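Local coordinates for protein alpha-1,2-mannosidase (Trichoderma reesei, PDB 1HCU) that probably trims alpha-1,2-linked mannose residues from N-linked oligosaccharides of glycoproteins, as a calcium-dependent glycosyl hydrolase of family 47, at residues P11-A16 / Y462-E467; A347-G351 / A420-C425; I389-L395 / F452-A457. All blocks are in the same frame, centred on the assembly; numbering follows the deposited sequence.

Contact 1 of 3, residues P11-A16 / Y462-E467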
loop_
_atom_site.group_PDB
_atom_site.type_symbol
_atom_site.label_atom_id
_atom_site.label_comp_id
_atom_site.label_asym_id
_atom_site.label_seq_id
_atom_site.Cartn_x
_atom_site.Cartn_y
_atom_site.Cartn_z
ATOM N N PRO A 11 4.613 -23.179 -6.813
ATOM C CA PRO A 11 4.490 -22.951 -5.374
ATOM C C PRO A 11 5.564 -23.679 -4.582
ATOM O O PRO A 11 5.961 -24.790 -4.937
ATOM C CB PRO A 11 3.083 -23.462 -5.061
ATOM C CG PRO A 11 2.857 -24.513 -6.109
ATOM C CD PRO A 11 3.416 -23.851 -7.346
ATOM N N ASN A 12 6.052 -23.031 -3.528
ATOM C CA ASN A 12 7.063 -23.623 -2.670
ATOM C C ASN A 12 6.422 -23.807 -1.302
ATOM O O ASN A 12 6.321 -22.866 -0.517
ATOM C CB ASN A 12 8.286 -22.715 -2.546
ATOM C CG ASN A 12 9.477 -23.428 -1.911
ATOM O OD1 ASN A 12 9.381 -23.978 -0.810
ATOM N ND2 ASN A 12 10.610 -23.421 -2.609
ATOM N N PRO A 13 5.974 -25.028 -1.005
ATOM C CA PRO A 13 5.334 -25.329 0.275
ATOM C C PRO A 13 6.182 -24.968 1.490
ATOM O O PRO A 13 5.678 -24.388 2.452
ATOM C CB PRO A 13 5.051 -26.829 0.174
ATOM C CG PRO A 13 6.153 -27.318 -0.722
ATOM C CD PRO A 13 6.178 -26.254 -1.794
ATOM N N THR A 14 7.468 -25.298 1.445
ATOM C CA THR A 14 8.352 -25.002 2.570
ATOM C C THR A 14 8.429 -23.503 2.853
ATOM O O THR A 14 8.336 -23.065 3.997
ATOM C CB THR A 14 9.766 -25.554 2.315
ATOM O OG1 THR A 14 9.712 -26.989 2.276
ATOM C CG2 THR A 14 10.723 -25.115 3.413
ATOM N N ARG A 15 8.591 -22.724 1.793
ATOM C CA ARG A 15 8.681 -21.274 1.895
ATOM C C ARG A 15 7.365 -20.654 2.402
ATOM O O ARG A 15 7.365 -19.847 3.331
ATOM C CB ARG A 15 9.043 -20.703 0.521
ATOM C CG ARG A 15 10.353 -19.944 0.489
ATOM C CD ARG A 15 11.534 -20.749 -0.030
ATOM N NE ARG A 15 12.041 -20.132 -1.249
ATOM C CZ ARG A 15 13.286 -20.240 -1.697
ATOM N NH1 ARG A 15 13.632 -19.628 -2.822
ATOM N NH2 ARG A 15 14.186 -20.945 -1.025
ATOM N N ALA A 16 6.247 -21.051 1.799
ATOM C CA ALA A 16 4.934 -20.541 2.190
ATOM C C ALA A 16 4.640 -20.839 3.656
ATOM O O ALA A 16 4.073 -20.003 4.364
ATOM C CB ALA A 16 3.840 -21.154 1.297
ATOM N N TYR A 462 3.623 -14.500 1.310
ATOM C CA TYR A 462 2.959 -15.788 1.253
ATOM C C TYR A 462 2.482 -16.152 -0.157
ATOM O O TYR A 462 2.759 -17.247 -0.654
ATOM C CB TYR A 462 1.763 -15.781 2.192
ATOM C CG TYR A 462 0.967 -17.050 2.135
ATOM C CD1 TYR A 462 1.467 -18.225 2.683
ATOM C CD2 TYR A 462 -0.276 -17.086 1.511
ATOM C CE1 TYR A 462 0.757 -19.405 2.615
ATOM C CE2 TYR A 462 -0.999 -18.268 1.436
ATOM C CZ TYR A 462 -0.472 -19.421 1.993
ATOM O OH TYR A 462 -1.174 -20.594 1.940
ATOM N N LEU A 463 1.766 -15.229 -0.794
ATOM C CA LEU A 463 1.216 -15.457 -2.124
ATOM C C LEU A 463 2.252 -15.773 -3.190
ATOM O O LEU A 463 1.960 -16.482 -4.156
ATOM C CB LEU A 463 0.375 -14.247 -2.564
ATOM C CG LEU A 463 -0.903 -14.024 -1.741
ATOM C CD1 LEU A 463 -1.606 -12.735 -2.188
ATOM C CD2 LEU A 463 -1.821 -15.233 -1.910
ATOM N N ILE A 464 3.464 -15.261 -3.027
ATOM C CA ILE A 464 4.484 -15.535 -4.020
ATOM C C ILE A 464 4.988 -16.993 -3.935
ATOM O O ILE A 464 5.532 -17.520 -4.910
ATOM C CB ILE A 464 5.646 -14.511 -3.907
ATOM C CG1 ILE A 464 6.452 -14.513 -5.208
ATOM C CG2 ILE A 464 6.508 -14.811 -2.699
ATOM C CD1 ILE A 464 7.466 -13.388 -5.304
ATOM N N PHE A 465 4.770 -17.649 -2.791
ATOM C CA PHE A 465 5.186 -19.048 -2.598
ATOM C C PHE A 465 3.964 -19.994 -2.571
ATOM O O PHE A 465 4.098 -21.209 -2.723
ATOM C CB PHE A 465 5.966 -19.209 -1.275
ATOM C CG PHE A 465 7.180 -18.304 -1.149
ATOM C CD1 PHE A 465 8.214 -18.357 -2.088
ATOM C CD2 PHE A 465 7.292 -17.409 -0.081
ATOM C CE1 PHE A 465 9.335 -17.538 -1.963
ATOM C CE2 PHE A 465 8.410 -16.583 0.051
ATOM C CZ PHE A 465 9.437 -16.647 -0.892
ATOM N N ALA A 466 2.780 -19.414 -2.386
ATOM C CA ALA A 466 1.525 -20.161 -2.294
ATOM C C ALA A 466 0.993 -20.785 -3.580
ATOM O O ALA A 466 1.511 -20.551 -4.671
ATOM C CB ALA A 466 0.438 -19.267 -1.684
ATOM N N GLU A 467 -0.065 -21.575 -3.418
ATOM C CA GLU A 467 -0.725 -22.265 -4.519
ATOM C C GLU A 467 -1.623 -21.289 -5.274
ATOM O O GLU A 467 -2.001 -20.243 -4.749
ATOM C CB GLU A 467 -1.583 -23.414 -3.975
ATOM C CG GLU A 467 -0.845 -24.414 -3.083
ATOM C CD GLU A 467 0.053 -25.366 -3.865
ATOM O OE1 GLU A 467 -0.448 -26.019 -4.816
ATOM O OE2 GLU A 467 1.255 -25.468 -3.526
#

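Contact 2 of 3, residues A347-G351 / A420-C425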
loop_
_atom_site.group_PDB
_atom_site.type_symbol
_atom_site.label_atom_id
_atom_site.label_comp_id
_atom_site.label_asym_id
_atom_site.label_seq_id
_atom_site.Cartn_x
_atom_site.Cartn_y
_atom_site.Cartn_z
ATOM N N ALA A 347 23.971 -3.915 5.081
ATOM C CA ALA A 347 24.549 -4.923 5.954
ATOM C C ALA A 347 23.469 -5.880 6.451
ATOM O O ALA A 347 23.713 -7.074 6.602
ATOM C CB ALA A 347 25.260 -4.257 7.134
ATOM N N SER A 348 22.265 -5.372 6.689
ATOM C CA SER A 348 21.196 -6.244 7.167
ATOM C C SER A 348 20.464 -6.963 6.027
ATOM O O SER A 348 19.735 -7.931 6.263
ATOM C CB SER A 348 20.178 -5.448 7.982
ATOM O OG SER A 348 19.497 -4.516 7.160
ATOM N N GLY A 349 20.660 -6.498 4.798
ATOM C CA GLY A 349 19.967 -7.109 3.683
ATOM C C GLY A 349 18.546 -6.564 3.586
ATOM O O GLY A 349 17.725 -7.094 2.846
ATOM N N ILE A 350 18.262 -5.499 4.335
ATOM C CA ILE A 350 16.947 -4.858 4.336
ATOM C C ILE A 350 17.067 -3.442 3.758
ATOM O O ILE A 350 18.023 -2.725 4.062
ATOM C CB ILE A 350 16.367 -4.779 5.783
ATOM C CG1 ILE A 350 16.187 -6.199 6.338
ATOM C CG2 ILE A 350 15.030 -4.026 5.787
ATOM C CD1 ILE A 350 15.815 -6.263 7.812
ATOM N N GLY A 351 16.100 -3.042 2.933
ATOM C CA GLY A 351 16.138 -1.723 2.314
ATOM C C GLY A 351 15.882 -0.548 3.251
ATOM O O GLY A 351 15.121 -0.674 4.206
ATOM N N ALA A 420 15.869 -11.830 5.434
ATOM C CA ALA A 420 16.606 -10.711 6.012
ATOM C C ALA A 420 15.716 -9.986 7.017
ATOM O O ALA A 420 16.157 -9.627 8.114
ATOM C CB ALA A 420 17.064 -9.750 4.922
ATOM N N ILE A 421 14.457 -9.788 6.645
ATOM C CA ILE A 421 13.496 -9.110 7.504
ATOM C C ILE A 421 13.278 -9.825 8.841
ATOM O O ILE A 421 13.359 -9.201 9.898
ATOM C CB ILE A 421 12.128 -8.958 6.791
ATOM C CG1 ILE A 421 12.254 -7.953 5.642
ATOM C CG2 ILE A 421 11.057 -8.536 7.789
ATOM C CD1 ILE A 421 11.003 -7.825 4.795
ATOM N N GLU A 422 13.009 -11.126 8.819
ATOM C CA GLU A 422 12.788 -11.798 10.090
ATOM C C GLU A 422 14.036 -12.014 10.929
ATOM O O GLU A 422 13.949 -12.051 12.156
ATOM C CB GLU A 422 12.032 -13.121 9.908
ATOM C CG GLU A 422 12.583 -14.104 8.914
ATOM C CD GLU A 422 11.744 -15.378 8.874
ATOM O OE1 GLU A 422 10.499 -15.272 8.961
ATOM O OE2 GLU A 422 12.321 -16.483 8.752
ATOM N N ASP A 423 15.196 -12.130 10.293
ATOM C CA ASP A 423 16.423 -12.321 11.058
ATOM C C ASP A 423 16.770 -11.068 11.867
ATOM O O ASP A 423 17.326 -11.166 12.960
ATOM C CB ASP A 423 17.604 -12.684 10.144
ATOM C CG ASP A 423 17.462 -14.064 9.514
ATOM O OD1 ASP A 423 16.930 -14.980 10.175
ATOM O OD2 ASP A 423 17.905 -14.240 8.362
ATOM N N ALA A 424 16.436 -9.892 11.342
ATOM C CA ALA A 424 16.744 -8.652 12.048
ATOM C C ALA A 424 15.549 -8.062 12.792
ATOM O O ALA A 424 15.714 -7.444 13.841
ATOM C CB ALA A 424 17.314 -7.627 11.077
ATOM N N CYS A 425 14.346 -8.265 12.263
ATOM C CA CYS A 425 13.150 -7.717 12.888
ATOM C C CYS A 425 12.514 -8.603 13.955
ATOM O O CYS A 425 11.650 -8.153 14.713
ATOM C CB CYS A 425 12.135 -7.349 11.810
ATOM S SG CYS A 425 12.738 -6.055 10.716
HETATM O O HOH W 1 18.926 -9.485 8.189
#

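Contact 3 of 3, residues I389-L395 / F452-A457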
loop_
_atom_site.group_PDB
_atom_site.type_symbol
_atom_site.label_atom_id
_atom_site.label_comp_id
_atom_site.label_asym_id
_atom_site.label_seq_id
_atom_site.Cartn_x
_atom_site.Cartn_y
_atom_site.Cartn_z
ATOM N N ILE A 389 10.235 -0.077 9.105
ATOM C CA ILE A 389 9.089 -0.356 9.959
ATOM C C ILE A 389 8.143 -1.406 9.406
ATOM O O ILE A 389 6.918 -1.274 9.483
ATOM C CB ILE A 389 8.297 0.943 10.291
ATOM C CG1 ILE A 389 7.643 1.526 9.039
ATOM C CG2 ILE A 389 9.244 1.979 10.876
ATOM C CD1 ILE A 389 6.780 2.751 9.337
ATOM N N LEU A 390 8.730 -2.455 8.840
ATOM C CA LEU A 390 7.969 -3.577 8.307
ATOM C C LEU A 390 7.131 -3.260 7.061
ATOM O O LEU A 390 6.078 -3.876 6.848
ATOM C CB LEU A 390 7.080 -4.147 9.431
ATOM C CG LEU A 390 7.802 -4.484 10.755
ATOM C CD1 LEU A 390 6.832 -4.998 11.809
ATOM C CD2 LEU A 390 8.875 -5.553 10.476
ATOM N N ARG A 391 7.590 -2.319 6.233
ATOM C CA ARG A 391 6.848 -1.967 5.018
ATOM C C ARG A 391 6.801 -3.133 4.039
ATOM O O ARG A 391 7.621 -4.044 4.108
ATOM C CB ARG A 391 7.436 -0.724 4.344
ATOM C CG ARG A 391 7.142 0.557 5.136
ATOM C CD ARG A 391 7.455 1.788 4.325
ATOM N NE ARG A 391 7.378 3.037 5.083
ATOM C CZ ARG A 391 6.263 3.587 5.565
ATOM N NH1 ARG A 391 5.080 3.004 5.388
ATOM N NH2 ARG A 391 6.334 4.750 6.201
ATOM N N PRO A 392 5.832 -3.121 3.120
ATOM C CA PRO A 392 5.728 -4.226 2.168
ATOM C C PRO A 392 5.971 -3.918 0.693
ATOM O O PRO A 392 6.033 -4.837 -0.128
ATOM C CB PRO A 392 4.304 -4.682 2.384
ATOM C CG PRO A 392 3.587 -3.327 2.443
ATOM C CD PRO A 392 4.538 -2.419 3.240
ATOM N N GLU A 393 6.103 -2.645 0.353
ATOM C CA GLU A 393 6.259 -2.256 -1.040
ATOM C C GLU A 393 7.208 -3.064 -1.918
ATOM O O GLU A 393 6.896 -3.334 -3.072
ATOM C CB GLU A 393 6.630 -0.777 -1.130
ATOM C CG GLU A 393 5.544 0.146 -0.605
ATOM C CD GLU A 393 5.573 0.280 0.903
ATOM O OE1 GLU A 393 4.614 0.840 1.464
ATOM O OE2 GLU A 393 6.553 -0.164 1.524
ATOM N N THR A 394 8.361 -3.447 -1.388
ATOM C CA THR A 394 9.326 -4.198 -2.174
ATOM C C THR A 394 8.881 -5.644 -2.407
ATOM O O THR A 394 8.977 -6.162 -3.532
ATOM C CB THR A 394 10.705 -4.124 -1.500
ATOM O OG1 THR A 394 11.156 -2.763 -1.529
ATOM C CG2 THR A 394 11.714 -4.999 -2.217
ATOM N N LEU A 395 8.382 -6.280 -1.348
ATOM C CA LEU A 395 7.878 -7.642 -1.446
ATOM C C LEU A 395 6.709 -7.598 -2.421
ATOM O O LEU A 395 6.460 -8.550 -3.167
ATOM C CB LEU A 395 7.400 -8.132 -0.079
ATOM C CG LEU A 395 8.509 -8.405 0.939
ATOM C CD1 LEU A 395 7.909 -8.388 2.329
ATOM C CD2 LEU A 395 9.186 -9.754 0.636
ATOM N N PHE A 452 -0.072 -3.096 8.828
ATOM C CA PHE A 452 0.216 -3.526 7.459
ATOM C C PHE A 452 1.210 -4.703 7.406
ATOM O O PHE A 452 1.416 -5.314 6.359
ATOM C CB PHE A 452 0.694 -2.343 6.596
ATOM C CG PHE A 452 1.806 -1.534 7.209
ATOM C CD1 PHE A 452 3.057 -2.093 7.405
ATOM C CD2 PHE A 452 1.605 -0.197 7.552
ATOM C CE1 PHE A 452 4.100 -1.342 7.929
ATOM C CE2 PHE A 452 2.644 0.567 8.080
ATOM C CZ PHE A 452 3.898 -0.007 8.268
ATOM N N TRP A 453 1.821 -5.025 8.542
ATOM C CA TRP A 453 2.723 -6.170 8.593
ATOM C C TRP A 453 1.808 -7.372 8.334
ATOM O O TRP A 453 2.125 -8.244 7.524
ATOM C CB TRP A 453 3.372 -6.263 9.970
ATOM C CG TRP A 453 4.102 -7.547 10.258
ATOM C CD1 TRP A 453 3.854 -8.407 11.289
ATOM C CD2 TRP A 453 5.236 -8.082 9.556
ATOM N NE1 TRP A 453 4.761 -9.441 11.277
ATOM C CE2 TRP A 453 5.620 -9.266 10.226
ATOM C CE3 TRP A 453 5.965 -7.674 8.431
ATOM C CZ2 TRP A 453 6.702 -10.048 9.809
ATOM C CZ3 TRP A 453 7.041 -8.451 8.015
ATOM C CH2 TRP A 453 7.400 -9.627 8.706
ATOM N N PHE A 454 0.655 -7.385 9.002
ATOM C CA PHE A 454 -0.332 -8.450 8.848
ATOM C C PHE A 454 -1.002 -8.449 7.478
ATOM O O PHE A 454 -1.115 -9.488 6.827
ATOM C CB PHE A 454 -1.454 -8.323 9.889
ATOM C CG PHE A 454 -1.058 -8.729 11.272
ATOM C CD1 PHE A 454 -0.918 -7.775 12.276
ATOM C CD2 PHE A 454 -0.832 -10.067 11.579
ATOM C CE1 PHE A 454 -0.560 -8.147 13.563
ATOM C CE2 PHE A 454 -0.474 -10.451 12.865
ATOM C CZ PHE A 454 -0.336 -9.491 13.859
ATOM N N ALA A 455 -1.447 -7.276 7.047
ATOM C CA ALA A 455 -2.161 -7.155 5.785
ATOM C C ALA A 455 -1.352 -7.217 4.502
ATOM O O ALA A 455 -1.811 -7.775 3.505
ATOM C CB ALA A 455 -2.980 -5.866 5.793
ATOM N N GLU A 456 -0.150 -6.658 4.528
ATOM C CA GLU A 456 0.651 -6.582 3.314
ATOM C C GLU A 456 1.938 -7.389 3.207
ATOM O O GLU A 456 2.064 -8.261 2.356
ATOM C CB GLU A 456 0.975 -5.114 3.039
ATOM C CG GLU A 456 -0.232 -4.195 2.999
ATOM C CD GLU A 456 0.117 -2.830 2.418
ATOM O OE1 GLU A 456 0.195 -1.845 3.186
ATOM O OE2 GLU A 456 0.325 -2.753 1.189
ATOM N N ALA A 457 2.913 -7.068 4.043
ATOM C CA ALA A 457 4.176 -7.773 3.980
ATOM C C ALA A 457 3.993 -9.287 4.014
ATOM O O ALA A 457 4.497 -9.990 3.142
ATOM C CB ALA A 457 5.083 -7.326 5.105
#

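Contact 1 of 3, residues P11-A16 / Y462-E467
Phe-465 turns CG away from its carbonyl carbon, to the side of its own N (chi1 -56°), and offers one ring face to Arg-15, whose chain, bent at chi2 and chi3, lays its methylenes across it. CG of Arg-15 sits 3.5 Å from the centroid of the Phe-465 ring, a CH-pi contact over the face. The guanidinium then turns steeply, its plane 80° from the ring, and its edge, at NE, lies 3.8 Å from CE1 of Phe-465. Its charge is spent further out, in a salt bridge to Asp-412 and a cation-pi contact with Trp-415. A long arginine suits this place: its greasy part covers the ring while its polar end reaches past. Ile-464 packs CG2 on the opposite face, 3.6 Å above the Phe-465 plane, so the ring is sandwiched. With an alanine in place of Phe-465, a gap is likely to open between Arg-15 and Ile-464, and the arginine methylenes would lose the face they lie on.

Ala-16 is small enough for the backbones to close in: its CB is 3.9 Å from CB of Phe-465 and also meets CE1 of Tyr-462. The tyrosine ring turns its edge to O of Ala-16, with CD1 3.6 Å away. Nearer the surface, Pro-11 crosses the Glu-467 side chain at about a right angle, CB of Pro-11 lying 3.1 Å from OE2 of Glu-467.

N of Asn-12 donates to O of Phe-465 at 2.8 Å, in the carbonyl plane and on a lone pair. The same asparagine is an N-cap: its OD1 accepts from N of Arg-15 at 3.0 Å, the donor lying above the amide plane. A capped start of helix 13-33 thus meets the C-terminal part of helix 451-465, joining the first and last helices of the all-helical barrel characteristic of family 47.

Contact 2 of 3, residues A347-G351 / A420-C425
An ST turn, made where Ser-348 OG accepts from the backbone N of Ile-350 at 3.2 Å, shapes the loop that lies against Ala-420 on helix 408-425. The serine hydroxyl is also hydrogen-bonded to O of Val-437, tying the turn to a further loop. At Gly-349 (phi 81°, psi 12°) a CB would jam against O of Ser-348, which is why glycine suits, and would also press on the Ala-420 methyl. That methyl instead meets bare backbone, its CB lying 3.4 Å from O of Gly-349 and close to O of Ser-348.

One water bridges the two backbones, donating to O of Ser-348 at 2.6 Å and to O of Ala-420 at 2.8 Å. Beside it the contact turns apolar. Ile-350 sets CG1 anti to its carbonyl carbon, and the extended branch carries CD1 onto the helix, 3.7 Å from CA of Ile-421 and 3.8 Å from CB of Ala-424, with SG of Cys-425 a little further off. The small alanines admit this branch close to the helix backbone.

Ile-350 also touches Tyr-388, Ile-434 and Val-437. The link between helix 326-344 and strand 354-356 is thereby packed against the C-terminal turns of helix 408-425.

Contact 3 of 3, residues I389-L395 / F452-A457
The loop 389-392 runs up to helix 451-465 until CA of Pro-392 is 4.3 Å from CA of Ala-457, beside a pi-type turn in which O of Phe-452 accepts from N of both Glu-456 and Ala-457. Proline, stiff and compact, fits this close approach: its CG abuts CB of Glu-456 at 3.2 Å, and its CB meets the Ala-457 methyl at 3.9 Å. The extended glutamate chain runs alongside that CG down to its carboxylate, and comes within about 4 Å of the bound calcium ion.

Phe-452 holds CG between its backbone N and carbonyl carbon (chi1 50°), pointing the ring at the loop. Its edge meets backbone oxygens, CE1 lying 3.2 Å from O of Ile-389 and near O of Leu-390. CD1 of Leu-390 lies over a face of the Trp-453 indole, 3.9 Å above its plane and offset toward the rim. The Arg-391 chain starts away from the helix, but its end comes back near CZ of Phe-452, where CD1 of Ile-389 covers one guanidinium face and NE forms a salt bridge with Glu-353, a predicted proton donor. The loop leads into Glu-393, a predicted active-site residue.

Leu-390 and Trp-453 also pack on helix 408-425, while Trp-453 NE1 bonds to Ser-26 of helix 13-33. Through Leu-395, the start of helix 393-405 touches both helix 451-465 and helix 408-425.

In the fold
Contacts 1 and 3 share helix 451-465: contact 3 lies on its first turns, near the centre of the chain, and contact 1 at its far end, their centres about 17 Å apart. Contacts 2 and 3 touch directly, with SG of Cys-425 3.9 Å from CD2 of Leu-390 and CG2 of Ile-421 3.9 Å from CH2 of Trp-453. Contact 3 belongs to the predicted active site, for it holds Glu-393 and approaches the calcium ion. Contact 2 flanks that site, with the Ile-350 side chain about 9 Å from that of Glu-353. Contact 1 stands apart from it, yet its Arg-15 forms a salt bridge with Asp-412 of helix 408-425, which contact 2 also uses.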